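PDB 6Y2K: beta-galactosidase from Marinomonas sp. ef1, which hydrolyses terminal beta-D-galactosyl residues from beta-galactosides, acting as a cold-active, hexameric enzyme of glycoside hydrolase family 42. Local coordinates for residues H105-S110 against E154-A159; T148-A153 against D210-C215. All coordinates share one frame; numbering follows the deposited sequence.

Interaction 1: residues H105-S110 against E154-A159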
ATOM      1  N   HIS A 105      14.670 -37.656 -27.690  1.00 15.44           N
ATOM      2  CA  HIS A 105      13.647 -37.946 -28.723  1.00 15.55           C
ATOM      3  C   HIS A 105      13.388 -39.452 -28.873  1.00 15.68           C
ATOM      4  O   HIS A 105      13.705 -40.068 -29.890  1.00 15.94           O
ATOM      5  CB  HIS A 105      14.027 -37.308 -30.077  1.00 15.55           C
ATOM      6  CG  HIS A 105      15.497 -37.324 -30.353  1.00 15.61           C
ATOM      7  ND1 HIS A 105      16.323 -36.289 -29.974  1.00 15.43           N
ATOM      8  CD2 HIS A 105      16.298 -38.264 -30.910  1.00 15.54           C
ATOM      9  CE1 HIS A 105      17.566 -36.575 -30.317  1.00 15.98           C
ATOM     10  NE2 HIS A 105      17.579 -37.767 -30.888  1.00 15.53           N
ATOM     11  N   TYR A 106      12.804 -40.037 -27.834  1.00 15.45           N
ATOM     12  CA  TYR A 106      12.281 -41.393 -27.886  1.00 14.84           C
ATOM     13  C   TYR A 106      11.258 -41.599 -26.781  1.00 14.91           C
ATOM     14  O   TYR A 106      11.296 -40.908 -25.752  1.00 15.03           O
ATOM     15  CB  TYR A 106      13.405 -42.435 -27.748  1.00 14.51           C
ATOM     16  CG  TYR A 106      14.153 -42.442 -26.421  1.00 14.08           C
ATOM     17  CD1 TYR A 106      13.692 -43.194 -25.335  1.00 14.18           C
ATOM     18  CD2 TYR A 106      15.346 -41.731 -26.263  1.00 14.10           C
ATOM     19  CE1 TYR A 106      14.381 -43.219 -24.122  1.00 14.03           C
ATOM     20  CE2 TYR A 106      16.035 -41.737 -25.055  1.00 13.79           C
ATOM     21  CZ  TYR A 106      15.554 -42.488 -23.990  1.00 13.97           C
ATOM     22  OH  TYR A 106      16.246 -42.503 -22.800  1.00 14.00           O
ATOM     23  N   THR A 107      10.350 -42.544 -26.994  1.00 14.95           N
ATOM     24  CA  THR A 107       9.527 -43.051 -25.903  1.00 15.32           C
ATOM     25  C   THR A 107      10.182 -44.307 -25.341  1.00 15.71           C
ATOM     26  O   THR A 107      10.667 -45.157 -26.098  1.00 15.90           O
ATOM     27  CB  THR A 107       8.058 -43.337 -26.269  1.00 15.24           C
ATOM     28  OG1 THR A 107       7.468 -44.135 -25.228  1.00 15.36           O
ATOM     29  CG2 THR A 107       7.903 -44.059 -27.617  1.00 15.13           C
ATOM     30  N   PHE A 108      10.178 -44.409 -24.010  1.00 15.92           N
ATOM     31  CA  PHE A 108      10.693 -45.581 -23.285  1.00 16.10           C
ATOM     32  C   PHE A 108       9.950 -46.879 -23.652  1.00 16.56           C
ATOM     33  O   PHE A 108      10.473 -47.982 -23.424  1.00 16.87           O
ATOM     34  CB  PHE A 108      10.568 -45.368 -21.769  1.00 15.98           C
ATOM     35  CG  PHE A 108      11.499 -44.334 -21.211  1.00 15.80           C
ATOM     36  CD1 PHE A 108      12.796 -44.677 -20.870  1.00 15.59           C
ATOM     37  CD2 PHE A 108      11.075 -43.019 -20.992  1.00 15.80           C
ATOM     38  CE1 PHE A 108      13.668 -43.742 -20.337  1.00 15.74           C
ATOM     39  CE2 PHE A 108      11.942 -42.078 -20.463  1.00 15.84           C
ATOM     40  CZ  PHE A 108      13.240 -42.440 -20.132  1.00 15.75           C
ATOM     41  N   ALA A 109       8.731 -46.758 -24.195  1.00 16.52           N
ATOM     42  CA  ALA A 109       7.936 -47.922 -24.610  1.00 16.57           C
ATOM     43  C   ALA A 109       8.372 -48.541 -25.939  1.00 16.93           C
ATOM     44  O   ALA A 109       7.926 -49.646 -26.263  1.00 16.55           O
ATOM     45  CB  ALA A 109       6.452 -47.565 -24.673  1.00 16.64           C
ATOM     46  N   SER A 110       9.216 -47.840 -26.704  1.00 16.78           N
ATOM     47  CA  SER A 110       9.615 -48.292 -28.034  1.00 17.38           C
ATOM     48  C   SER A 110      10.501 -49.526 -27.953  1.00 17.56           C
ATOM     49  O   SER A 110      11.631 -49.448 -27.490  1.00 17.42           O
ATOM     50  CB  SER A 110      10.372 -47.196 -28.784  1.00 17.49           C
ATOM     51  OG  SER A 110      10.821 -47.669 -30.045  1.00 17.41           O
ATOM     52  N   GLU A 154       1.511 -44.720 -30.274  1.00 20.63           N
ATOM     53  CA  GLU A 154       1.006 -46.094 -30.414  1.00 22.55           C
ATOM     54  C   GLU A 154       1.791 -47.082 -29.556  1.00 20.04           C
ATOM     55  O   GLU A 154       1.203 -47.937 -28.919  1.00 19.56           O
ATOM     56  CB  GLU A 154       1.023 -46.551 -31.881  1.00 26.28           C
ATOM     57  CG  GLU A 154       0.282 -47.866 -32.143  1.00 31.37           C
ATOM     58  CD  GLU A 154      -1.231 -47.757 -31.927  1.00 37.18           C
ATOM     59  OE1 GLU A 154      -1.810 -46.698 -32.281  1.00 43.39           O
ATOM     60  OE2 GLU A 154      -1.854 -48.724 -31.414  1.00 41.27           O
ATOM     61  N   ALA A 155       3.116 -46.941 -29.523  1.00 19.22           N
ATOM     62  CA  ALA A 155       3.966 -47.834 -28.722  1.00 18.37           C
ATOM     63  C   ALA A 155       3.630 -47.782 -27.228  1.00 17.53           C
ATOM     64  O   ALA A 155       3.666 -48.806 -26.550  1.00 17.64           O
ATOM     65  CB  ALA A 155       5.440 -47.514 -28.948  1.00 18.40           C
ATOM     66  N   ASP A 156       3.288 -46.593 -26.734  1.00 16.74           N
ATOM     67  CA  ASP A 156       2.917 -46.410 -25.334  1.00 16.36           C
ATOM     68  C   ASP A 156       1.591 -47.112 -25.017  1.00 16.20           C
ATOM     69  O   ASP A 156       1.435 -47.701 -23.950  1.00 15.28           O
ATOM     70  CB  ASP A 156       2.797 -44.922 -24.992  1.00 16.15           C
ATOM     71  CG  ASP A 156       4.059 -44.142 -25.324  1.00 16.04           C
ATOM     72  OD1 ASP A 156       5.054 -44.331 -24.595  1.00 15.91           O
ATOM     73  OD2 ASP A 156       4.039 -43.354 -26.307  1.00 15.20           O
ATOM     74  N   LEU A 157       0.644 -47.031 -25.946  1.00 16.68           N
ATOM     75  CA  LEU A 157      -0.664 -47.673 -25.772  1.00 17.60           C
ATOM     76  C   LEU A 157      -0.532 -49.190 -25.800  1.00 17.67           C
ATOM     77  O   LEU A 157      -1.179 -49.879 -25.010  1.00 18.10           O
ATOM     78  CB  LEU A 157      -1.637 -47.224 -26.850  1.00 18.35           C
ATOM     79  CG  LEU A 157      -3.075 -47.766 -26.762  1.00 18.77           C
ATOM     80  CD1 LEU A 157      -3.659 -47.579 -25.377  1.00 19.08           C
ATOM     81  CD2 LEU A 157      -3.924 -47.063 -27.799  1.00 19.87           C
ATOM     82  N   ALA A 158       0.308 -49.695 -26.706  1.00 17.96           N
ATOM     83  CA  ALA A 158       0.553 -51.129 -26.820  1.00 18.01           C
ATOM     84  C   ALA A 158       1.148 -51.682 -25.530  1.00 18.07           C
ATOM     85  O   ALA A 158       0.683 -52.703 -25.020  1.00 17.62           O
ATOM     86  CB  ALA A 158       1.457 -51.429 -28.008  1.00 18.44           C
ATOM     87  N   ALA A 159       2.156 -50.992 -24.994  1.00 17.95           N
ATOM     88  CA  ALA A 159       2.754 -51.381 -23.714  1.00 18.09           C
ATOM     89  C   ALA A 159       1.757 -51.300 -22.550  1.00 17.54           C
ATOM     90  O   ALA A 159       1.769 -52.160 -21.664  1.00 18.11           O
ATOM     91  CB  ALA A 159       3.987 -50.534 -23.422  1.00 18.39           C
TER
HETATM   92  O   HOH W   1       5.438 -50.817 -26.948  1.00 21.86           O
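An ST turn in the loop after the third strand of the TIM barrel, residues 105-110, docks on the first one and a half turns of helix 154-168, which follows the fourth strand. The turn is defined by Ala109 N donating to Thr107 OG1 over 3.1 Å, with an N-H...O angle of 161°, and it coincides with a type I beta turn from Thr107 to Ser110. Thr107 turns OG1 anti to its backbone N (chi1 165°), which leaves CG2 in the crowded position between N and the carbonyl carbon and aims the hydroxyl at the helix. There it meets Asp156 tip to tip: OG1 donates to Asp156 OD1 at 2.5 Å, a very short bond made to the syn lone pair. One hydroxyl thus serves as acceptor within its own loop and as donor to the helix, which fixes its rotation. The second carboxylate oxygen, OD2, accepts from the backbone N of Ala153, the N-cap residue, and probably from Ser151 OG, so this N3 aspartate supplies the return bond known from capping boxes. Gripped through both oxygens at the positive end of the helix, the buried carboxylate is probably stabilised in its charged form. Beside this polar link lies a small apolar patch. The methyl of Ala109 points at the helix, with CB 4.1 Å from Ala159 CB, 4.4 Å from Ala155 CB and 3.5 Å from Asp156 OD1. Ser110, the N-cap of helix 111-128, turns its side chain to the backbone N of Tyr113, so the contact joins the starts of helices 111-128 and 154-168, successive along the chain. A water donates to both main chains, 2.8 Å from Ala109 O and 2.7 Å from Ala155 O, the latter carbonyl also accepting the helical bond from Ala159 N.

Interaction 2: residues T148-A153 against D210-C215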
ATOM      1  N   THR A 148       9.572 -36.385 -20.445  1.00 15.65           N
ATOM      2  CA  THR A 148       9.666 -37.459 -21.434  1.00 15.61           C
ATOM      3  C   THR A 148       9.297 -38.854 -20.895  1.00 16.01           C
ATOM      4  O   THR A 148       9.429 -39.843 -21.620  1.00 16.65           O
ATOM      5  CB  THR A 148      11.062 -37.463 -22.120  1.00 15.66           C
ATOM      6  OG1 THR A 148      12.117 -37.393 -21.146  1.00 15.09           O
ATOM      7  CG2 THR A 148      11.179 -36.272 -23.073  1.00 15.64           C
ATOM      8  N   VAL A 149       8.803 -38.941 -19.656  1.00 16.10           N
ATOM      9  CA  VAL A 149       8.304 -40.213 -19.116  1.00 16.28           C
ATOM     10  C   VAL A 149       6.947 -40.543 -19.760  1.00 16.23           C
ATOM     11  O   VAL A 149       6.791 -41.600 -20.372  1.00 15.98           O
ATOM     12  CB  VAL A 149       8.184 -40.190 -17.579  1.00 16.40           C
ATOM     13  CG1 VAL A 149       7.578 -41.488 -17.056  1.00 16.86           C
ATOM     14  CG2 VAL A 149       9.553 -39.953 -16.946  1.00 16.77           C
ATOM     15  N   LEU A 150       5.978 -39.641 -19.620  1.00 16.13           N
ATOM     16  CA  LEU A 150       4.659 -39.826 -20.238  1.00 16.00           C
ATOM     17  C   LEU A 150       4.748 -39.514 -21.733  1.00 15.46           C
ATOM     18  O   LEU A 150       5.271 -38.467 -22.134  1.00 16.22           O
ATOM     19  CB  LEU A 150       3.604 -38.931 -19.577  1.00 16.42           C
ATOM     20  CG  LEU A 150       3.336 -39.131 -18.083  1.00 17.05           C
ATOM     21  CD1 LEU A 150       2.195 -38.229 -17.635  1.00 17.66           C
ATOM     22  CD2 LEU A 150       3.023 -40.581 -17.741  1.00 16.94           C
ATOM     23  N   SER A 151       4.294 -40.459 -22.548  1.00 15.14           N
ATOM     24  CA  SER A 151       4.241 -40.314 -24.001  1.00 14.94           C
ATOM     25  C   SER A 151       2.950 -40.949 -24.477  1.00 15.20           C
ATOM     26  O   SER A 151       2.425 -41.859 -23.834  1.00 14.47           O
ATOM     27  CB  SER A 151       5.456 -40.971 -24.661  1.00 15.06           C
ATOM     28  OG  SER A 151       5.271 -41.114 -26.064  1.00 14.73           O
ATOM     29  N   TYR A 152       2.429 -40.442 -25.590  1.00 15.72           N
ATOM     30  CA  TYR A 152       1.066 -40.746 -26.018  1.00 16.17           C
ATOM     31  C   TYR A 152       1.026 -41.220 -27.468  1.00 17.03           C
ATOM     32  O   TYR A 152       0.138 -40.844 -28.242  1.00 17.26           O
ATOM     33  CB  TYR A 152       0.190 -39.511 -25.788  1.00 16.04           C
ATOM     34  CG  TYR A 152       0.183 -39.066 -24.337  1.00 15.71           C
ATOM     35  CD1 TYR A 152      -0.738 -39.591 -23.434  1.00 15.91           C
ATOM     36  CD2 TYR A 152       1.104 -38.133 -23.862  1.00 15.65           C
ATOM     37  CE1 TYR A 152      -0.753 -39.194 -22.101  1.00 16.11           C
ATOM     38  CE2 TYR A 152       1.099 -37.732 -22.531  1.00 16.01           C
ATOM     39  CZ  TYR A 152       0.163 -38.268 -21.653  1.00 16.02           C
ATOM     40  OH  TYR A 152       0.147 -37.885 -20.335  1.00 15.87           O
ATOM     41  N   ALA A 153       1.997 -42.070 -27.809  1.00 17.38           N
ATOM     42  CA  ALA A 153       2.123 -42.673 -29.131  1.00 18.12           C
ATOM     43  C   ALA A 153       1.594 -44.105 -29.096  1.00 18.80           C
ATOM     44  O   ALA A 153       1.292 -44.644 -28.022  1.00 17.91           O
ATOM     45  CB  ALA A 153       3.581 -42.659 -29.568  1.00 18.27           C
ATOM     46  N   ASP A 210      -2.682 -45.744 -13.101  1.00 14.53           N
ATOM     47  CA  ASP A 210      -2.120 -46.938 -13.759  1.00 14.68           C
ATOM     48  C   ASP A 210      -1.279 -46.573 -14.992  1.00 14.89           C
ATOM     49  O   ASP A 210      -0.231 -47.197 -15.230  1.00 14.37           O
ATOM     50  CB  ASP A 210      -3.219 -47.940 -14.146  1.00 15.03           C
ATOM     51  CG  ASP A 210      -3.611 -48.877 -13.006  1.00 15.17           C
ATOM     52  OD1 ASP A 210      -2.948 -48.910 -11.945  1.00 15.30           O
ATOM     53  OD2 ASP A 210      -4.595 -49.620 -13.193  1.00 15.64           O
ATOM     54  N   PHE A 211      -1.701 -45.555 -15.747  1.00 14.28           N
ATOM     55  CA  PHE A 211      -0.896 -45.084 -16.874  1.00 14.80           C
ATOM     56  C   PHE A 211       0.472 -44.551 -16.416  1.00 15.21           C
ATOM     57  O   PHE A 211       1.503 -44.888 -17.018  1.00 15.32           O
ATOM     58  CB  PHE A 211      -1.641 -44.041 -17.720  1.00 14.98           C
ATOM     59  CG  PHE A 211      -0.901 -43.648 -18.961  1.00 15.23           C
ATOM     60  CD1 PHE A 211      -0.645 -44.589 -19.948  1.00 15.18           C
ATOM     61  CD2 PHE A 211      -0.433 -42.352 -19.136  1.00 15.75           C
ATOM     62  CE1 PHE A 211       0.056 -44.246 -21.092  1.00 15.50           C
ATOM     63  CE2 PHE A 211       0.258 -41.998 -20.287  1.00 15.74           C
ATOM     64  CZ  PHE A 211       0.509 -42.950 -21.259  1.00 15.50           C
ATOM     65  N   GLN A 212       0.482 -43.744 -15.349  1.00 15.59           N
ATOM     66  CA  GLN A 212       1.733 -43.222 -14.789  1.00 15.69           C
ATOM     67  C   GLN A 212       2.636 -44.353 -14.325  1.00 15.41           C
ATOM     68  O   GLN A 212       3.834 -44.339 -14.584  1.00 15.02           O
ATOM     69  CB  GLN A 212       1.473 -42.272 -13.614  1.00 16.67           C
ATOM     70  CG  GLN A 212       2.680 -41.434 -13.200  1.00 16.95           C
ATOM     71  CD  GLN A 212       2.804 -40.120 -13.960  1.00 18.17           C
ATOM     72  OE1 GLN A 212       1.808 -39.515 -14.337  1.00 20.22           O
ATOM     73  NE2 GLN A 212       4.034 -39.665 -14.168  1.00 19.42           N
ATOM     74  N   ARG A 213       2.043 -45.316 -13.626  1.00 15.51           N
ATOM     75  CA  ARG A 213       2.770 -46.477 -13.129  1.00 15.67           C
ATOM     76  C   ARG A 213       3.391 -47.265 -14.273  1.00 16.15           C
ATOM     77  O   ARG A 213       4.561 -47.670 -14.193  1.00 15.81           O
ATOM     78  CB  ARG A 213       1.845 -47.381 -12.311  1.00 15.76           C
ATOM     79  CG  ARG A 213       1.431 -46.786 -10.973  1.00 15.95           C
ATOM     80  CD  ARG A 213       0.126 -47.400 -10.491  1.00 16.19           C
ATOM     81  NE  ARG A 213      -0.146 -47.159  -9.074  1.00 16.31           N
ATOM     82  CZ  ARG A 213      -1.280 -47.497  -8.453  1.00 16.75           C
ATOM     83  NH1 ARG A 213      -2.274 -48.084  -9.115  1.00 16.84           N
ATOM     84  NH2 ARG A 213      -1.431 -47.243  -7.151  1.00 17.53           N
ATOM     85  N   CYS A 214       2.617 -47.466 -15.342  1.00 15.76           N
ATOM     86  CA  CYS A 214       3.104 -48.206 -16.509  1.00 16.01           C
ATOM     87  C   CYS A 214       4.274 -47.482 -17.178  1.00 15.66           C
ATOM     88  O   CYS A 214       5.315 -48.091 -17.428  1.00 15.35           O
ATOM     89  CB  CYS A 214       1.968 -48.449 -17.512  1.00 16.05           C
ATOM     90  SG  CYS A 214       2.505 -49.260 -19.033  1.00 16.80           S
ATOM     91  N   CYS A 215       4.106 -46.182 -17.445  1.00 15.44           N
ATOM     92  CA  CYS A 215       5.167 -45.366 -18.036  1.00 15.57           C
ATOM     93  C   CYS A 215       6.441 -45.367 -17.176  1.00 15.56           C
ATOM     94  O   CYS A 215       7.554 -45.476 -17.707  1.00 15.13           O
ATOM     95  CB  CYS A 215       4.685 -43.935 -18.305  1.00 15.58           C
ATOM     96  SG  CYS A 215       3.469 -43.816 -19.645  1.00 16.26           S
TER
HETATM   97  O   HOH W   2       7.457 -44.325 -20.376  1.00 19.75           O
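Leu150 is the wedge of this contact, pushed from the loop after the fourth strand of the TIM barrel against helix 205-233, which precedes the fifth. Its branched end sits among three helix side chains: CD2 lies 3.8 Å from Cys215 SG and 4.0 Å from Phe211 CE2, while CD1 approaches Gln212 OE1 at 3.6 Å. Leu150 and Gln212 cross at about a right angle, the glutamine chain bending at chi2 (88°); its NE2 is held by the carbonyl of Ala249. Phe211 leaves the helix with CG anti to the backbone N (chi1 -174°), which extends the ring toward the loop. Cys215, one turn on, lays SG over one face of that ring, offset toward the rim. Tyr152 crosses the phenyl ring obliquely, with planes at 34° and centroids 5.5 Å apart; the closest atoms are Tyr152 CE1 and Phe211 CE2, 3.5 Å apart. The tyrosine hydroxyl bonds to a glycerol molecule, probably from the crystallisation liquor. Val149 adds its CG1 against Cys215 CB, and a water molecule sits between the main chains there, 2.8 Å from Val149 O. The loop backbone also meets the tip of the phenyl ring: Ser151 O lies in the ring plane at its edge, 3.4 Å from Phe211 CZ.

In the fold
Along the chain the segments alternate, in the order 105-110, 148-153, 154-159, 210-215, and the middle two are consecutive. The loop 148-153 therefore leads directly into the helix start used by interaction 1 while packing on helix 205-233 in interaction 2. The two centres are about 8 Å apart, within the TIM-barrel region. They touch directly: Phe108 CE2 lies 3.6 Å from Thr148 O, and Ala159 O is 4.0 Å from Cys214 SG. Together they form one continuous patch tying the loop after strand 67-71 to the long excursion between strands 134-138 and 238-244. His105 and Thr148 both pack on Val200 of a second subunit, so the patch reaches a subunit interface of the hexamer.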